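Local structure of cephalosporin acylase (Bacillus halodurans, 2NLZ) at residues D[117-129]-D[208-220]. The protein is probably a cephalosporin acylase that cleaves amide bonds, as a gamma-glutamyltranspeptidase-family member of the Ntn-hydrolase clan. The protein carries 1 engineered substitution. Numbering follows the deposited sequence.
Sequences VTVPGAPGAWAEL and LRSIAESNGESFY
Tyr220 reaches between the loop at Pro120 and the first turn of helix 122-133, where its hydroxyl joins two backbone groups. Tyr220 OH donates to Pro120 O at 2.7 Å, tilted 18° from the carbonyl plane. It also accepts from Gly124 N, with 2.9 Å between Gly124 N and Tyr220 OH and an N-H...O angle of 152°, the nitrogen lying in the plane of the phenol at its edge. With CG anti to the carbonyl carbon (chi1 -62°), the ring edge lies beside Gly124. A phenylalanine in place of Tyr220 would probably leave both backbone groups without this shared partner.

Next to the phenol, Pro123 sets CG over the centre of the Phe219 ring in a CH-pi contact, 3.7 Å from the centroid, while Pro120 CB meets Phe219 CZ at 3.6 Å. Further along the helix, Ile211 CD1 meets Trp126 CZ3 at the indole edge (3.8 Å), and Leu208 CD2 also touches CZ3; Trp126 NE1 is hydrogen-bonded to Gln375 OE1. Ala127 CB rests against the Ser214-Glu217 type I' turn.

The contact thus joins helix 122-133 and the loop before it to helices 202-212 and 217-221 and the turn between them. One hydroxyl, both donor and acceptor, ties the Pro120 carbonyl to the Gly124 amide, while apolar packing holds most of the remaining buried interface.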
# COMPACT_ATOMS: atom_id res chain seq x y z
N VAL D 117 9.68 -42.84 -14.04
CA VAL D 117 10.30 -43.12 -12.74
C VAL D 117 11.79 -43.48 -12.87
O VAL D 117 12.14 -44.44 -13.56
CB VAL D 117 9.57 -44.27 -12.03
CG1 VAL D 117 10.19 -44.53 -10.66
CG2 VAL D 117 8.08 -43.97 -11.90
N THR D 118 12.64 -42.70 -12.21
CA THR D 118 14.06 -43.03 -12.05
C THR D 118 14.30 -43.53 -10.63
O THR D 118 13.41 -43.38 -9.78
CB THR D 118 14.96 -41.80 -12.33
OG1 THR D 118 14.70 -40.76 -11.38
CG2 THR D 118 14.70 -41.29 -13.72
N VAL D 119 15.46 -44.12 -10.35
CA VAL D 119 15.69 -44.65 -8.99
C VAL D 119 15.66 -43.53 -7.95
O VAL D 119 16.34 -42.52 -8.10
CB VAL D 119 16.95 -45.58 -8.83
CG1 VAL D 119 16.84 -46.79 -9.73
CG2 VAL D 119 18.25 -44.87 -9.11
N PRO D 120 14.79 -43.69 -6.93
CA PRO D 120 14.71 -42.76 -5.81
C PRO D 120 16.01 -42.75 -5.03
O PRO D 120 16.36 -43.75 -4.40
CB PRO D 120 13.60 -43.35 -4.94
CG PRO D 120 12.81 -44.20 -5.84
CD PRO D 120 13.80 -44.77 -6.80
N GLY D 121 16.73 -41.63 -5.06
CA GLY D 121 18.01 -41.51 -4.37
C GLY D 121 18.02 -41.02 -2.92
O GLY D 121 19.04 -41.14 -2.22
N ALA D 122 16.89 -40.48 -2.47
CA ALA D 122 16.81 -39.83 -1.15
C ALA D 122 17.05 -40.74 0.05
O ALA D 122 17.83 -40.37 0.93
CB ALA D 122 15.49 -39.04 -1.00
N PRO D 123 16.40 -41.92 0.12
CA PRO D 123 16.69 -42.76 1.28
C PRO D 123 18.18 -43.10 1.45
O PRO D 123 18.69 -43.10 2.57
CB PRO D 123 15.87 -44.02 1.02
CG PRO D 123 14.78 -43.58 0.14
CD PRO D 123 15.40 -42.56 -0.76
N GLY D 124 18.88 -43.35 0.34
CA GLY D 124 20.32 -43.60 0.38
C GLY D 124 21.10 -42.38 0.82
O GLY D 124 22.08 -42.49 1.57
N ALA D 125 20.66 -41.22 0.34
CA ALA D 125 21.25 -39.95 0.76
C ALA D 125 21.09 -39.71 2.26
O ALA D 125 21.99 -39.17 2.89
CB ALA D 125 20.66 -38.80 -0.03
N TRP D 126 19.96 -40.12 2.81
CA TRP D 126 19.75 -40.02 4.25
C TRP D 126 20.81 -40.82 4.98
O TRP D 126 21.54 -40.27 5.80
CB TRP D 126 18.36 -40.53 4.66
CG TRP D 126 17.19 -39.81 4.05
CD1 TRP D 126 17.15 -38.53 3.59
CD2 TRP D 126 15.86 -40.33 3.86
NE1 TRP D 126 15.90 -38.22 3.11
CE2 TRP D 126 15.09 -39.31 3.27
CE3 TRP D 126 15.25 -41.57 4.14
CZ2 TRP D 126 13.73 -39.49 2.94
CZ3 TRP D 126 13.92 -41.74 3.80
CH2 TRP D 126 13.17 -40.71 3.22
N ALA D 127 20.90 -42.10 4.65
CA ALA D 127 21.84 -43.03 5.29
C ALA D 127 23.30 -42.59 5.22
O ALA D 127 23.99 -42.56 6.25
CB ALA D 127 21.68 -44.42 4.70
N GLU D 128 23.75 -42.24 4.01
CA GLU D 128 25.12 -41.77 3.81
C GLU D 128 25.43 -40.48 4.57
O GLU D 128 26.56 -40.29 5.03
CB GLU D 128 25.42 -41.58 2.32
CG GLU D 128 26.22 -42.72 1.69
CD GLU D 128 27.70 -42.71 2.04
OE1 GLU D 128 28.30 -41.62 2.14
OE2 GLU D 128 28.27 -43.80 2.21
N LEU D 129 24.44 -39.61 4.69
CA LEU D 129 24.59 -38.37 5.43
C LEU D 129 24.79 -38.68 6.91
O LEU D 129 25.62 -38.06 7.57
CB LEU D 129 23.36 -37.49 5.23
CG LEU D 129 23.49 -35.99 4.96
CD1 LEU D 129 24.86 -35.61 4.47
CD2 LEU D 129 22.44 -35.60 3.93
N LEU D 208 9.59 -46.41 6.73
CA LEU D 208 10.58 -45.57 7.38
C LEU D 208 11.30 -46.34 8.47
O LEU D 208 12.51 -46.23 8.61
CB LEU D 208 9.97 -44.29 7.94
CG LEU D 208 9.68 -43.20 6.91
CD1 LEU D 208 8.89 -42.08 7.56
CD2 LEU D 208 10.95 -42.65 6.25
N ARG D 209 10.55 -47.14 9.22
CA ARG D 209 11.15 -48.05 10.19
C ARG D 209 12.08 -49.06 9.49
O ARG D 209 13.17 -49.35 9.98
CB ARG D 209 10.06 -48.75 11.01
CG ARG D 209 10.57 -49.51 12.23
CD ARG D 209 9.73 -49.21 13.47
NE ARG D 209 8.31 -49.09 13.16
CZ ARG D 209 7.40 -48.56 13.97
NH1 ARG D 209 7.74 -48.09 15.17
NH2 ARG D 209 6.13 -48.49 13.59
N SER D 210 11.66 -49.55 8.33
CA SER D 210 12.46 -50.55 7.63
C SER D 210 13.78 -49.97 7.13
O SER D 210 14.78 -50.69 7.09
CB SER D 210 11.67 -51.19 6.48
OG SER D 210 12.37 -52.28 5.91
N ILE D 211 13.80 -48.69 6.77
CA ILE D 211 15.07 -48.09 6.31
C ILE D 211 15.89 -47.57 7.47
O ILE D 211 17.10 -47.44 7.35
CB ILE D 211 14.92 -47.00 5.19
CG1 ILE D 211 13.88 -45.96 5.54
CG2 ILE D 211 14.55 -47.64 3.87
CD1 ILE D 211 13.18 -45.40 4.31
N ALA D 212 15.22 -47.31 8.59
CA ALA D 212 15.91 -46.96 9.83
C ALA D 212 16.74 -48.14 10.34
O ALA D 212 17.89 -47.96 10.75
CB ALA D 212 14.90 -46.53 10.89
N GLU D 213 16.15 -49.33 10.28
CA GLU D 213 16.74 -50.56 10.81
C GLU D 213 17.71 -51.23 9.86
O GLU D 213 18.34 -52.22 10.22
CB GLU D 213 15.64 -51.55 11.20
CG GLU D 213 14.85 -51.13 12.42
CD GLU D 213 13.62 -51.99 12.65
OE1 GLU D 213 12.82 -51.63 13.54
OE2 GLU D 213 13.46 -53.01 11.95
N SER D 214 17.84 -50.71 8.65
CA SER D 214 18.73 -51.31 7.67
C SER D 214 19.80 -50.35 7.14
O SER D 214 20.63 -50.74 6.33
CB SER D 214 17.92 -51.89 6.50
OG SER D 214 17.39 -50.84 5.72
N ASN D 215 19.78 -49.11 7.63
CA ASN D 215 20.60 -48.01 7.07
C ASN D 215 20.35 -47.81 5.58
O ASN D 215 21.28 -47.64 4.79
CB ASN D 215 22.09 -48.19 7.38
CG ASN D 215 22.47 -47.68 8.76
OD1 ASN D 215 22.14 -46.56 9.13
ND2 ASN D 215 23.18 -48.50 9.52
N GLY D 216 19.07 -47.86 5.21
CA GLY D 216 18.65 -47.65 3.84
C GLY D 216 18.83 -48.86 2.95
O GLY D 216 18.44 -48.82 1.79
N GLU D 217 19.39 -49.93 3.50
CA GLU D 217 19.71 -51.11 2.70
C GLU D 217 18.47 -51.84 2.17
O GLU D 217 18.49 -52.38 1.06
CB GLU D 217 20.60 -52.07 3.51
CG GLU D 217 21.70 -52.77 2.71
CD GLU D 217 22.77 -51.82 2.20
OE1 GLU D 217 22.86 -50.67 2.69
OE2 GLU D 217 23.55 -52.22 1.31
N SER D 218 17.40 -51.82 2.95
CA SER D 218 16.16 -52.51 2.61
C SER D 218 15.50 -51.92 1.38
O SER D 218 14.84 -52.63 0.63
CB SER D 218 15.18 -52.44 3.77
OG SER D 218 13.89 -52.82 3.35
N PHE D 219 15.69 -50.61 1.17
CA PHE D 219 15.09 -49.87 0.06
C PHE D 219 15.72 -50.23 -1.28
O PHE D 219 15.02 -50.32 -2.29
CB PHE D 219 15.21 -48.37 0.32
CG PHE D 219 14.43 -47.51 -0.64
CD1 PHE D 219 13.08 -47.24 -0.42
CD2 PHE D 219 15.05 -46.92 -1.74
CE1 PHE D 219 12.35 -46.43 -1.29
CE2 PHE D 219 14.34 -46.11 -2.62
CZ PHE D 219 12.98 -45.87 -2.39
N TYR D 220 17.04 -50.43 -1.30
CA TYR D 220 17.78 -50.62 -2.55
C TYR D 220 18.18 -52.05 -2.88
O TYR D 220 18.10 -52.48 -4.03
CB TYR D 220 19.03 -49.75 -2.53
CG TYR D 220 18.73 -48.29 -2.45
CD1 TYR D 220 18.29 -47.60 -3.57
CD2 TYR D 220 18.89 -47.59 -1.26
CE1 TYR D 220 18.01 -46.26 -3.50
CE2 TYR D 220 18.62 -46.25 -1.19
CZ TYR D 220 18.18 -45.58 -2.31
OH TYR D 220 17.90 -44.23 -2.26